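Local atomic coordinates of alanine racemase (Enterococcus faecalis, PDB entry 3E6E), a protein that belongs to the alanine racemase family, joining a TIM-barrel domain to a C-terminal beta domain, and binds DCS in a pocket to which both subunits contribute residues. Residues A34-V39 with G218-Y223; L131-G136 with G186-V191; T135-I140 with F167-T172; D174-S179 with N235-S240. The protein carries 1 engineered substitution. All coordinates share one frame; numbering follows the deposited sequence.

Contact 1 (A34-V39 with G218-Y223); sequences ALFAVV and GNMIRY. With DCS (D-[3-hydroxy-2-methyl-5-phosphonooxymethyl-pyridin-4-ylmethyl]-N,O-cycloserylamide), chain D.
Met220 lays its sulfur over one face of the Phe36 ring, SD standing 3.8 Å from the ring centroid and 24° off the normal; the two side chains cross at about a right angle in this Met-aromatic contact. The methionine leaves the backbone with CG anti to N, then bends at chi2 and chi3. On the same face of the sheet Arg222, bent likewise, turns the edge of its guanidinium to DCS: NE donates to N1 at 3.0 Å, NH2 adds a weak bond, and NH1 is held by Thr168 O and His203 ND1. The backbones are parallel neighbours, the first and eighth strands whose pairing closes the TIM barrel. Ile221 N gives a 2.9 Å hydrogen bond to Ala34 O, nearly along the C=O axis. On the other face, alongside helix 15-28, Leu35 CD2 touches both Ile221 CG1 at 3.4 Å and Tyr223 CB at 3.3 Å, crossing both obliquely. Val38 CG1, in the crowded position between N and the carbonyl carbon, lies 3.7 Å from DCS C5A.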
loop_
_atom_site.group_PDB
_atom_site.type_symbol
_atom_site.label_atom_id
_atom_site.label_comp_id
_atom_site.label_asym_id
_atom_site.label_seq_id
_atom_site.Cartn_x
_atom_site.Cartn_y
_atom_site.Cartn_z
ATOM N N ALA A 34 -2.801 -32.004 7.947
ATOM C CA ALA A 34 -3.215 -31.282 6.756
ATOM C C ALA A 34 -2.593 -29.882 6.670
ATOM O O ALA A 34 -2.373 -29.199 7.682
ATOM C CB ALA A 34 -4.732 -31.185 6.703
ATOM N N LEU A 35 -2.325 -29.456 5.443
ATOM C CA LEU A 35 -1.726 -28.155 5.224
ATOM C C LEU A 35 -2.736 -27.195 4.647
ATOM O O LEU A 35 -3.278 -27.414 3.563
ATOM C CB LEU A 35 -0.534 -28.278 4.273
ATOM C CG LEU A 35 0.280 -27.012 3.979
ATOM C CD1 LEU A 35 -0.550 -25.988 3.225
ATOM C CD2 LEU A 35 0.748 -26.425 5.282
ATOM N N PHE A 36 -3.013 -26.136 5.390
ATOM C CA PHE A 36 -3.922 -25.132 4.903
ATOM C C PHE A 36 -3.028 -23.971 4.528
ATOM O O PHE A 36 -2.074 -23.647 5.249
ATOM C CB PHE A 36 -4.936 -24.731 5.981
ATOM C CG PHE A 36 -6.243 -25.474 5.893
ATOM C CD1 PHE A 36 -6.267 -26.854 5.712
ATOM C CD2 PHE A 36 -7.452 -24.799 6.006
ATOM C CE1 PHE A 36 -7.470 -27.548 5.646
ATOM C CE2 PHE A 36 -8.664 -25.488 5.942
ATOM C CZ PHE A 36 -8.668 -26.865 5.762
ATOM N N ALA A 37 -3.323 -23.367 3.381
ATOM C CA ALA A 37 -2.553 -22.237 2.887
ATOM C C ALA A 37 -3.303 -20.930 3.102
ATOM O O ALA A 37 -4.362 -20.703 2.520
ATOM C CB ALA A 37 -2.244 -22.429 1.404
ATOM N N VAL A 38 -2.760 -20.077 3.961
ATOM C CA VAL A 38 -3.379 -18.784 4.222
ATOM C C VAL A 38 -2.902 -17.857 3.111
ATOM O O VAL A 38 -1.697 -17.667 2.931
ATOM C CB VAL A 38 -2.970 -18.248 5.614
ATOM C CG1 VAL A 38 -1.570 -18.673 5.938
ATOM C CG2 VAL A 38 -3.083 -16.744 5.652
ATOM N N VAL A 39 -3.855 -17.313 2.353
ATOM C CA VAL A 39 -3.552 -16.427 1.233
ATOM C C VAL A 39 -4.266 -15.083 1.304
ATOM O O VAL A 39 -4.689 -14.546 0.274
ATOM C CB VAL A 39 -3.924 -17.077 -0.117
ATOM C CG1 VAL A 39 -3.131 -18.361 -0.324
ATOM C CG2 VAL A 39 -5.424 -17.339 -0.165
ATOM N N GLY A 218 -1.482 -31.286 17.075
ATOM C CA GLY A 218 -2.326 -30.719 16.038
ATOM C C GLY A 218 -2.376 -31.606 14.815
ATOM O O GLY A 218 -1.477 -32.417 14.603
ATOM N N ASN A 219 -3.416 -31.457 14.001
ATOM C CA ASN A 219 -3.548 -32.279 12.804
ATOM C C ASN A 219 -3.663 -31.454 11.515
ATOM O O ASN A 219 -3.975 -31.976 10.444
ATOM C CB ASN A 219 -4.750 -33.230 12.937
ATOM C CG ASN A 219 -6.073 -32.503 12.974
ATOM O OD1 ASN A 219 -6.282 -31.532 12.249
ATOM N ND2 ASN A 219 -6.987 -32.980 13.812
ATOM N N MET A 220 -3.409 -30.160 11.644
ATOM C CA MET A 220 -3.440 -29.235 10.518
ATOM C C MET A 220 -2.690 -27.956 10.876
ATOM O O MET A 220 -2.829 -27.435 11.987
ATOM C CB MET A 220 -4.873 -28.868 10.133
ATOM C CG MET A 220 -4.949 -27.915 8.931
ATOM S SD MET A 220 -5.837 -26.367 9.252
ATOM C CE MET A 220 -4.555 -25.378 9.750
ATOM N N ILE A 221 -1.898 -27.446 9.941
ATOM C CA ILE A 221 -1.175 -26.213 10.212
ATOM C C ILE A 221 -1.590 -25.160 9.214
ATOM O O ILE A 221 -1.962 -25.476 8.079
ATOM C CB ILE A 221 0.353 -26.399 10.122
ATOM C CG1 ILE A 221 0.779 -26.504 8.659
ATOM C CG2 ILE A 221 0.781 -27.650 10.905
ATOM C CD1 ILE A 221 2.270 -26.563 8.494
ATOM N N ARG A 222 -1.548 -23.909 9.656
ATOM C CA ARG A 222 -1.902 -22.775 8.813
ATOM C C ARG A 222 -0.631 -22.116 8.252
ATOM O O ARG A 222 -0.193 -21.082 8.729
ATOM C CB ARG A 222 -2.706 -21.766 9.629
ATOM C CG ARG A 222 -4.178 -22.133 9.824
ATOM C CD ARG A 222 -4.515 -22.207 11.288
ATOM N NE ARG A 222 -3.829 -21.156 12.028
ATOM C CZ ARG A 222 -3.816 -21.068 13.354
ATOM N NH1 ARG A 222 -4.464 -21.966 14.086
ATOM N NH2 ARG A 222 -3.132 -20.097 13.955
ATOM N N TYR A 223 -0.060 -22.729 7.221
ATOM C CA TYR A 223 1.173 -22.244 6.606
ATOM C C TYR A 223 1.040 -20.924 5.828
ATOM O O TYR A 223 0.348 -20.863 4.804
ATOM C CB TYR A 223 1.727 -23.320 5.671
ATOM C CG TYR A 223 3.235 -23.459 5.706
ATOM C CD1 TYR A 223 3.933 -23.905 4.591
ATOM C CD2 TYR A 223 3.962 -23.175 6.866
ATOM C CE1 TYR A 223 5.308 -24.065 4.622
ATOM C CE2 TYR A 223 5.342 -23.338 6.905
ATOM C CZ TYR A 223 6.006 -23.784 5.777
ATOM O OH TYR A 223 7.374 -23.961 5.798
HETATM N N1 DCS D . -3.153 -18.308 11.508
HETATM C C2 DCS D . -3.752 -17.083 11.952
HETATM C C2A DCS D . -4.919 -17.089 12.921
HETATM C C3 DCS D . -3.215 -15.888 11.464
HETATM O O3 DCS D . -3.723 -14.690 11.830
HETATM C C4 DCS D . -2.094 -15.949 10.539
HETATM C C4A DCS D . -1.497 -14.660 10.007
HETATM C C5 DCS D . -1.557 -17.255 10.151
HETATM C C6 DCS D . -2.100 -18.389 10.641
HETATM C C5A DCS D . -0.393 -17.420 9.206
HETATM O O4P DCS D . 0.783 -16.903 9.834
HETATM P P DCS D . 2.239 -16.879 9.190
HETATM O O1P DCS D . 2.608 -18.261 8.951
HETATM O O2P DCS D . 2.196 -16.099 7.957
HETATM O O3P DCS D . 3.139 -16.271 10.163
HETATM N N DCS D . -1.022 -13.787 11.155
HETATM C CA DCS D . -0.431 -12.538 10.913
HETATM C C DCS D . -1.062 -11.273 11.101
HETATM O O DCS D . -2.348 -11.073 11.510
HETATM N ND DCS D . -0.198 -10.330 10.816
HETATM O OG DCS D . 0.990 -10.922 10.439
HETATM C CB DCS D . 0.841 -12.262 10.497
#

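Contact 2 (L131-G136 with G186-V191); sequences LKVDTG and GRFKAV
Val133 splits its two methyls between two residues of helix 179-193. CG1 lies in the plane of the Phe188 ring at its edge, 3.4 Å from CE1, while CG2 meets Val191 CG2 tip to tip at 3.6 Å. Farther along, Thr135 CB rests 4.0 Å from Arg187 CB, and the extended arginine then runs past the threonine carbonyl, its CD 3.2 Å from Thr135 O. A water makes weak bonds to Asp134 O and Arg187 NH1. Behind this first shell stands an Asx turn: Asp134 OD1 accepts from Gly136 N at 2.7 Å, an almost straight bond (177°), which closes the turn just beyond barrel strand 129-132. The contact thus seats the loop after one TIM-barrel strand on a helix of the outer layer. Farther out, Arg187 NH2 forms a salt bridge with Glu263 of the second subunit. Asp134 OD1 is 5.5 Å from Arg187 NH1, so the carboxylate probably adds only a mild attraction to a guanidinium whose direct ionic partner lies across the dimer interface.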
loop_
_atom_site.group_PDB
_atom_site.type_symbol
_atom_site.label_atom_id
_atom_site.label_comp_id
_atom_site.label_asym_id
_atom_site.label_seq_id
_atom_site.Cartn_x
_atom_site.Cartn_y
_atom_site.Cartn_z
ATOM N N LEU A 131 -13.835 -22.830 16.618
ATOM C CA LEU A 131 -13.829 -22.077 17.867
ATOM C C LEU A 131 -12.433 -21.631 18.255
ATOM O O LEU A 131 -11.614 -22.441 18.670
ATOM C CB LEU A 131 -14.446 -22.925 18.986
ATOM C CG LEU A 131 -15.972 -22.911 19.158
ATOM C CD1 LEU A 131 -16.653 -22.960 17.817
ATOM C CD2 LEU A 131 -16.395 -24.102 20.019
ATOM N N LYS A 132 -12.154 -20.340 18.132
ATOM C CA LYS A 132 -10.821 -19.868 18.490
ATOM C C LYS A 132 -10.717 -19.527 19.970
ATOM O O LYS A 132 -11.488 -18.725 20.500
ATOM C CB LYS A 132 -10.401 -18.637 17.663
ATOM C CG LYS A 132 -8.904 -18.286 17.858
ATOM C CD LYS A 132 -8.475 -16.935 17.265
ATOM C CE LYS A 132 -6.990 -16.638 17.564
ATOM N NZ LYS A 132 -6.521 -15.305 17.065
ATOM N N VAL A 133 -9.750 -20.151 20.630
ATOM C CA VAL A 133 -9.497 -19.899 22.034
ATOM C C VAL A 133 -8.219 -19.048 22.166
ATOM O O VAL A 133 -7.188 -19.365 21.579
ATOM C CB VAL A 133 -9.369 -21.237 22.821
ATOM C CG1 VAL A 133 -8.733 -22.292 21.955
ATOM C CG2 VAL A 133 -8.551 -21.040 24.075
ATOM N N ASP A 134 -8.313 -17.947 22.906
ATOM C CA ASP A 134 -7.171 -17.077 23.106
ATOM C C ASP A 134 -6.370 -17.711 24.199
ATOM O O ASP A 134 -6.921 -18.036 25.243
ATOM C CB ASP A 134 -7.593 -15.687 23.564
ATOM C CG ASP A 134 -6.396 -14.761 23.815
ATOM O OD1 ASP A 134 -5.244 -15.250 23.898
ATOM O OD2 ASP A 134 -6.625 -13.543 23.943
ATOM N N THR A 135 -5.067 -17.856 23.970
ATOM C CA THR A 135 -4.178 -18.499 24.925
ATOM C C THR A 135 -2.933 -17.666 25.196
ATOM O O THR A 135 -2.021 -18.084 25.914
ATOM C CB THR A 135 -3.763 -19.874 24.373
ATOM O OG1 THR A 135 -3.135 -19.711 23.091
ATOM C CG2 THR A 135 -4.998 -20.758 24.206
ATOM N N GLY A 136 -2.897 -16.473 24.612
ATOM C CA GLY A 136 -1.643 -15.812 24.303
ATOM C C GLY A 136 -1.685 -15.080 22.975
ATOM O O GLY A 136 -2.041 -15.657 21.948
ATOM N N GLY A 186 0.532 -24.781 26.827
ATOM C CA GLY A 186 -0.063 -25.273 28.052
ATOM C C GLY A 186 -1.541 -24.929 28.143
ATOM O O GLY A 186 -2.380 -25.820 28.245
ATOM N N ARG A 187 -1.865 -23.640 28.094
ATOM C CA ARG A 187 -3.249 -23.193 28.171
ATOM C C ARG A 187 -4.140 -23.882 27.141
ATOM O O ARG A 187 -5.318 -24.123 27.395
ATOM C CB ARG A 187 -3.343 -21.674 27.973
ATOM C CG ARG A 187 -2.720 -20.814 29.078
ATOM C CD ARG A 187 -2.911 -19.321 28.780
ATOM N NE ARG A 187 -2.260 -18.453 29.765
ATOM C CZ ARG A 187 -2.279 -17.118 29.725
ATOM N NH1 ARG A 187 -2.915 -16.488 28.744
ATOM N NH2 ARG A 187 -1.673 -16.412 30.673
ATOM N N PHE A 188 -3.589 -24.200 25.975
ATOM C CA PHE A 188 -4.385 -24.846 24.944
ATOM C C PHE A 188 -4.552 -26.323 25.241
ATOM O O PHE A 188 -5.429 -26.982 24.678
ATOM C CB PHE A 188 -3.750 -24.676 23.562
ATOM C CG PHE A 188 -4.642 -25.122 22.437
ATOM C CD1 PHE A 188 -5.819 -24.437 22.153
ATOM C CD2 PHE A 188 -4.325 -26.238 21.686
ATOM C CE1 PHE A 188 -6.662 -24.865 21.136
ATOM C CE2 PHE A 188 -5.159 -26.670 20.671
ATOM C CZ PHE A 188 -6.326 -25.989 20.394
ATOM N N LYS A 189 -3.694 -26.856 26.106
ATOM C CA LYS A 189 -3.806 -28.260 26.468
ATOM C C LYS A 189 -5.004 -28.344 27.405
ATOM O O LYS A 189 -5.874 -29.201 27.251
ATOM C CB LYS A 189 -2.545 -28.759 27.178
ATOM C CG LYS A 189 -2.430 -30.274 27.165
ATOM C CD LYS A 189 -1.212 -30.825 27.915
ATOM C CE LYS A 189 0.119 -30.560 27.197
ATOM N NZ LYS A 189 0.734 -29.213 27.473
ATOM N N ALA A 190 -5.059 -27.412 28.353
ATOM C CA ALA A 190 -6.141 -27.356 29.319
ATOM C C ALA A 190 -7.481 -27.306 28.607
ATOM O O ALA A 190 -8.386 -28.090 28.898
ATOM C CB ALA A 190 -5.981 -26.132 30.200
ATOM N N VAL A 191 -7.588 -26.395 27.661
ATOM C CA VAL A 191 -8.812 -26.184 26.898
ATOM C C VAL A 191 -9.331 -27.494 26.317
ATOM O O VAL A 191 -10.521 -27.830 26.491
ATOM C CB VAL A 191 -8.597 -25.176 25.754
ATOM C CG1 VAL A 191 -9.857 -25.049 24.912
ATOM C CG2 VAL A 191 -8.178 -23.824 26.307
HETATM O O HOH W 1 -5.283 -16.473 26.858
#

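Contact 3 (T135-I140 with F167-T172); sequences TGMGRI and FTHFST. With DCS (D-[3-hydroxy-2-methyl-5-phosphonooxymethyl-pyridin-4-ylmethyl]-N,O-cycloserylamide), chain D.
Hydroxyls first: Thr135 and Thr168 reach toward each other tip to tip, OG1 to OG1 2.9 Å, and Thr168 OG1 is also hydrogen-bonded to the backbone at Val133 O. Apolar and sulfur contacts follow. Met137 CB packs 3.4 Å from Ser171 CB, and its chain, bent at chi2, brings SD to the edge of the His169 ring, 5.3 Å from the centroid. The third group concerns DCS, bound where loops follow strands 129-132 and 165-167 at the mouth of the TIM barrel. Arg139, bent at chi2 and chi3, sends NH1 to DCS O3 in a 3.1 Å hydrogen bond (160°) and NH2 to DCS O in a weak one. His169, with CG anti to the backbone N, places one ring face over the pyridine, ND1 being 3.5 Å from DCS C2; its NE2 is hydrogen-bonded to Tyr267 OH of the second subunit. The guanidinium would tend to stabilise negative charge on O3. Because Arg139 NH1 is also only 4.6 Å from His169 NE2, its charge probably disfavours a protonated histidine.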
loop_
_atom_site.group_PDB
_atom_site.type_symbol
_atom_site.label_atom_id
_atom_site.label_comp_id
_atom_site.label_asym_id
_atom_site.label_seq_id
_atom_site.Cartn_x
_atom_site.Cartn_y
_atom_site.Cartn_z
ATOM N N THR A 135 -5.067 -17.856 23.970
ATOM C CA THR A 135 -4.178 -18.499 24.925
ATOM C C THR A 135 -2.933 -17.666 25.196
ATOM O O THR A 135 -2.021 -18.084 25.914
ATOM C CB THR A 135 -3.763 -19.874 24.373
ATOM O OG1 THR A 135 -3.135 -19.711 23.091
ATOM C CG2 THR A 135 -4.998 -20.758 24.206
ATOM N N GLY A 136 -2.897 -16.473 24.612
ATOM C CA GLY A 136 -1.643 -15.812 24.303
ATOM C C GLY A 136 -1.685 -15.080 22.975
ATOM O O GLY A 136 -2.041 -15.657 21.948
ATOM N N MET A 137 -1.319 -13.803 22.998
ATOM C CA MET A 137 -1.329 -12.981 21.793
ATOM C C MET A 137 -2.476 -11.978 21.819
ATOM O O MET A 137 -2.382 -10.897 21.237
ATOM C CB MET A 137 -1.428 -13.862 20.545
ATOM C CG MET A 137 -1.986 -13.147 19.325
ATOM S SD MET A 137 -0.694 -12.562 18.211
ATOM C CE MET A 137 -1.651 -11.548 17.087
ATOM N N GLY A 138 -3.559 -12.343 22.498
ATOM C CA GLY A 138 -4.535 -11.371 22.956
ATOM C C GLY A 138 -5.090 -10.528 21.824
ATOM O O GLY A 138 -4.878 -9.316 21.779
ATOM N N ARG A 139 -5.802 -11.173 20.906
ATOM C CA ARG A 139 -6.547 -10.461 19.875
ATOM C C ARG A 139 -8.017 -10.903 19.851
ATOM O O ARG A 139 -8.907 -10.062 19.922
ATOM C CB ARG A 139 -5.904 -10.673 18.501
ATOM C CG ARG A 139 -5.764 -12.124 18.132
ATOM C CD ARG A 139 -5.931 -12.308 16.647
ATOM N NE ARG A 139 -4.871 -11.658 15.894
ATOM C CZ ARG A 139 -4.241 -12.242 14.884
ATOM N NH1 ARG A 139 -4.578 -13.475 14.526
ATOM N NH2 ARG A 139 -3.270 -11.605 14.243
ATOM N N ILE A 140 -8.271 -12.209 19.736
ATOM C CA ILE A 140 -9.642 -12.743 19.735
ATOM C C ILE A 140 -9.671 -14.171 20.260
ATOM O O ILE A 140 -8.660 -14.879 20.210
ATOM C CB ILE A 140 -10.278 -12.808 18.329
ATOM C CG1 ILE A 140 -9.393 -13.648 17.403
ATOM C CG2 ILE A 140 -10.552 -11.418 17.804
ATOM C CD1 ILE A 140 -10.076 -14.043 16.107
ATOM N N PHE A 167 -8.788 -24.152 17.485
ATOM C CA PHE A 167 -7.436 -23.714 17.201
ATOM C C PHE A 167 -7.118 -22.458 17.984
ATOM O O PHE A 167 -8.011 -21.789 18.528
ATOM C CB PHE A 167 -7.292 -23.401 15.716
ATOM C CG PHE A 167 -8.032 -22.178 15.293
ATOM C CD1 PHE A 167 -7.351 -21.003 14.991
ATOM C CD2 PHE A 167 -9.414 -22.189 15.223
ATOM C CE1 PHE A 167 -8.049 -19.847 14.622
ATOM C CE2 PHE A 167 -10.119 -21.049 14.860
ATOM C CZ PHE A 167 -9.438 -19.873 14.557
ATOM N N THR A 168 -5.829 -22.158 18.038
ATOM C CA THR A 168 -5.356 -20.953 18.681
ATOM C C THR A 168 -4.190 -20.425 17.840
ATOM O O THR A 168 -3.804 -21.036 16.833
ATOM C CB THR A 168 -4.892 -21.197 20.102
ATOM O OG1 THR A 168 -4.759 -19.935 20.756
ATOM C CG2 THR A 168 -3.553 -21.899 20.117
ATOM N N HIS A 169 -3.621 -19.299 18.241
ATOM C CA HIS A 169 -2.547 -18.731 17.460
ATOM C C HIS A 169 -1.426 -18.296 18.377
ATOM O O HIS A 169 -1.663 -17.702 19.420
ATOM C CB HIS A 169 -3.085 -17.545 16.650
ATOM C CG HIS A 169 -2.089 -16.974 15.685
ATOM N ND1 HIS A 169 -1.579 -17.694 14.623
ATOM C CD2 HIS A 169 -1.465 -15.772 15.658
ATOM C CE1 HIS A 169 -0.683 -16.962 13.989
ATOM N NE2 HIS A 169 -0.595 -15.792 14.597
ATOM N N PHE A 170 -0.199 -18.600 17.993
ATOM C CA PHE A 170 0.939 -18.223 18.813
ATOM C C PHE A 170 1.443 -16.808 18.508
ATOM O O PHE A 170 1.289 -16.316 17.377
ATOM C CB PHE A 170 2.046 -19.243 18.611
ATOM C CG PHE A 170 1.709 -20.611 19.137
ATOM C CD1 PHE A 170 1.825 -20.892 20.493
ATOM C CD2 PHE A 170 1.312 -21.625 18.269
ATOM C CE1 PHE A 170 1.563 -22.163 20.975
ATOM C CE2 PHE A 170 1.044 -22.900 18.750
ATOM C CZ PHE A 170 1.174 -23.171 20.105
ATOM N N SER A 171 2.039 -16.163 19.511
ATOM C CA SER A 171 2.545 -14.815 19.329
ATOM C C SER A 171 4.056 -14.739 19.394
ATOM O O SER A 171 4.637 -13.724 19.023
ATOM C CB SER A 171 1.959 -13.874 20.380
ATOM O OG SER A 171 2.445 -14.173 21.681
ATOM N N THR A 172 4.690 -15.813 19.857
ATOM C CA THR A 172 6.145 -15.855 19.994
ATOM C C THR A 172 6.797 -17.096 19.412
ATOM O O THR A 172 7.919 -17.423 19.775
ATOM C CB THR A 172 6.563 -15.785 21.483
ATOM O OG1 THR A 172 5.931 -16.850 22.204
ATOM C CG2 THR A 172 6.149 -14.462 22.087
HETATM N N1 DCS D . -3.153 -18.308 11.508
HETATM C C2 DCS D . -3.752 -17.083 11.952
HETATM C C2A DCS D . -4.919 -17.089 12.921
HETATM C C3 DCS D . -3.215 -15.888 11.464
HETATM O O3 DCS D . -3.723 -14.690 11.830
HETATM C C4 DCS D . -2.094 -15.949 10.539
HETATM C C4A DCS D . -1.497 -14.660 10.007
HETATM C C5 DCS D . -1.557 -17.255 10.151
HETATM C C6 DCS D . -2.100 -18.389 10.641
HETATM C C5A DCS D . -0.393 -17.420 9.206
HETATM O O4P DCS D . 0.783 -16.903 9.834
HETATM P P DCS D . 2.239 -16.879 9.190
HETATM O O1P DCS D . 2.608 -18.261 8.951
HETATM O O2P DCS D . 2.196 -16.099 7.957
HETATM O O3P DCS D . 3.139 -16.271 10.163
HETATM N N DCS D . -1.022 -13.787 11.155
HETATM C CA DCS D . -0.431 -12.538 10.913
HETATM C C DCS D . -1.062 -11.273 11.101
HETATM O O DCS D . -2.348 -11.073 11.510
HETATM N ND DCS D . -0.198 -10.330 10.816
HETATM O OG DCS D . 0.990 -10.922 10.439
HETATM C CB DCS D . 0.841 -12.262 10.497
#

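Contact 4 (D174-S179 with N235-S240); sequences DEIDTS and NKLAPS
Two loops that follow strands of the TIM barrel, one after strand 165-167 and the other after strand 220-223, meet here at the protein surface. The close-fitting part is a salt-bridge network centred on Lys236. Its CG is anti to the carbonyl carbon and its chain bends at chi3 (-79°), which carries the ammonium to two neighbouring acids: NZ lies 3.0 Å from Asp174 OD2 and 3.0 Å from Glu175 OE2, the latter hydrogen bond being weak. The lysine comes to Asp174 from above the carboxylate plane, 59° out of it, and its CE stands 3.5 Å from Asp174 O. With two carboxylates so near, the amine is probably kept protonated. Looser is the edge where the exposed Ile176 and Leu237 cross obliquely, Ile176 CG1 to Leu237 CD2 3.9 Å; Leu237 also touches Trp212 of helix 207-212. Both residues, like Lys236, touch a crystal neighbour, so lattice packing may influence their positions. Beyond this edge the chain turns toward helix 179-193, and there OD2 of Asp177 takes two bonds from one residue: a capping bond from Ser179 N at 3.2 Å and a shorter one from Ser179 OG at 2.7 Å.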
loop_
_atom_site.group_PDB
_atom_site.type_symbol
_atom_site.label_atom_id
_atom_site.label_comp_id
_atom_site.label_asym_id
_atom_site.label_seq_id
_atom_site.Cartn_x
_atom_site.Cartn_y
_atom_site.Cartn_z
ATOM N N ASP A 174 8.174 -17.610 16.626
ATOM C CA ASP A 174 9.389 -17.371 15.851
ATOM C C ASP A 174 10.502 -16.807 16.718
ATOM O O ASP A 174 11.529 -16.368 16.207
ATOM C CB ASP A 174 9.105 -16.411 14.694
ATOM C CG ASP A 174 8.792 -15.005 15.166
ATOM O OD1 ASP A 174 7.903 -14.836 16.031
ATOM O OD2 ASP A 174 9.435 -14.063 14.675
ATOM N N GLU A 175 10.302 -16.831 18.033
ATOM C CA GLU A 175 11.296 -16.307 18.965
ATOM C C GLU A 175 12.222 -17.409 19.483
ATOM O O GLU A 175 11.801 -18.550 19.664
ATOM C CB GLU A 175 10.588 -15.629 20.135
ATOM C CG GLU A 175 11.235 -14.330 20.613
ATOM C CD GLU A 175 10.867 -13.130 19.747
ATOM O OE1 GLU A 175 9.663 -12.937 19.464
ATOM O OE2 GLU A 175 11.783 -12.376 19.365
ATOM N N ILE A 176 13.485 -17.069 19.714
ATOM C CA ILE A 176 14.470 -18.029 20.205
ATOM C C ILE A 176 14.026 -18.550 21.563
ATOM O O ILE A 176 14.050 -19.754 21.812
ATOM C CB ILE A 176 15.849 -17.374 20.369
ATOM C CG1 ILE A 176 16.339 -16.855 19.017
ATOM C CG2 ILE A 176 16.828 -18.360 20.976
ATOM C CD1 ILE A 176 17.622 -16.044 19.096
ATOM N N ASP A 177 13.638 -17.629 22.441
ATOM C CA ASP A 177 13.168 -17.988 23.776
ATOM C C ASP A 177 11.799 -18.656 23.614
ATOM O O ASP A 177 10.853 -18.053 23.095
ATOM C CB ASP A 177 13.059 -16.729 24.644
ATOM C CG ASP A 177 12.831 -17.046 26.110
ATOM O OD1 ASP A 177 12.915 -16.114 26.943
ATOM O OD2 ASP A 177 12.566 -18.221 26.424
ATOM N N THR A 178 11.696 -19.904 24.049
ATOM C CA THR A 178 10.448 -20.637 23.912
ATOM C C THR A 178 9.457 -20.532 25.087
ATOM O O THR A 178 8.378 -21.108 25.038
ATOM C CB THR A 178 10.742 -22.113 23.641
ATOM O OG1 THR A 178 11.451 -22.674 24.758
ATOM C CG2 THR A 178 11.604 -22.255 22.385
ATOM N N SER A 179 9.806 -19.770 26.117
ATOM C CA SER A 179 8.949 -19.632 27.292
ATOM C C SER A 179 7.478 -19.326 27.002
ATOM O O SER A 179 6.599 -20.162 27.239
ATOM C CB SER A 179 9.522 -18.561 28.218
ATOM O OG SER A 179 10.887 -18.821 28.483
ATOM N N ASN A 235 15.552 -12.940 10.684
ATOM C CA ASN A 235 16.901 -13.497 10.621
ATOM C C ASN A 235 17.351 -14.031 11.990
ATOM O O ASN A 235 18.543 -14.231 12.233
ATOM C CB ASN A 235 17.879 -12.427 10.108
ATOM C CG ASN A 235 18.705 -12.907 8.904
ATOM O OD1 ASN A 235 19.412 -12.123 8.260
ATOM N ND2 ASN A 235 18.617 -14.202 8.606
ATOM N N LYS A 236 16.387 -14.275 12.873
ATOM C CA LYS A 236 16.683 -14.785 14.209
ATOM C C LYS A 236 16.983 -16.287 14.231
ATOM O O LYS A 236 17.814 -16.752 15.014
ATOM C CB LYS A 236 15.505 -14.504 15.139
ATOM C CG LYS A 236 15.189 -13.035 15.324
ATOM C CD LYS A 236 14.002 -12.849 16.261
ATOM C CE LYS A 236 12.692 -13.088 15.549
ATOM N NZ LYS A 236 11.528 -12.772 16.418
ATOM N N LEU A 237 16.294 -17.042 13.383
ATOM C CA LEU A 237 16.478 -18.489 13.324
ATOM C C LEU A 237 16.573 -19.020 11.896
ATOM O O LEU A 237 15.976 -18.478 10.964
ATOM C CB LEU A 237 15.314 -19.194 14.017
ATOM C CG LEU A 237 15.129 -19.029 15.518
ATOM C CD1 LEU A 237 13.869 -19.757 15.966
ATOM C CD2 LEU A 237 16.336 -19.587 16.221
ATOM N N ALA A 238 17.297 -20.116 11.731
ATOM C CA ALA A 238 17.445 -20.708 10.416
ATOM C C ALA A 238 16.273 -21.657 10.150
ATOM O O ALA A 238 15.963 -22.525 10.961
ATOM C CB ALA A 238 18.782 -21.452 10.332
ATOM N N PRO A 239 15.586 -21.482 9.016
ATOM C CA PRO A 239 14.462 -22.368 8.718
ATOM C C PRO A 239 14.903 -23.811 8.740
ATOM O O PRO A 239 16.085 -24.102 8.643
ATOM C CB PRO A 239 14.025 -21.901 7.350
ATOM C CG PRO A 239 14.218 -20.426 7.479
ATOM C CD PRO A 239 15.600 -20.342 8.088
ATOM N N SER A 240 13.942 -24.714 8.877
ATOM C CA SER A 240 14.240 -26.135 8.942
ATOM C C SER A 240 14.422 -26.783 7.571
ATOM O O SER A 240 14.648 -27.991 7.460
ATOM C CB SER A 240 13.134 -26.827 9.731
ATOM O OG SER A 240 13.035 -26.220 11.008
#

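From the N terminus, strand 34-38 opens contact 1, which closes only at strand 220-223, so a loop of 178 residues joins the first and last strands of the barrel. Contacts 2 and 3 nest inside it and open from one shared stretch, with Thr135 and Gly136 common to both. Contact 3 closes first, at 167-172, joining two loops beside DCS; contact 2 closes later, on helix 179-193. Contact 4 opens at 174-179, directly after contact 3 has closed, and ends at 235-240, thereby crossing contacts 1 and 2. Arg222 of contact 1 touches Thr168 and His169 of contact 3, and both contacts reach DCS; contacts 2 and 3 also touch the second subunit.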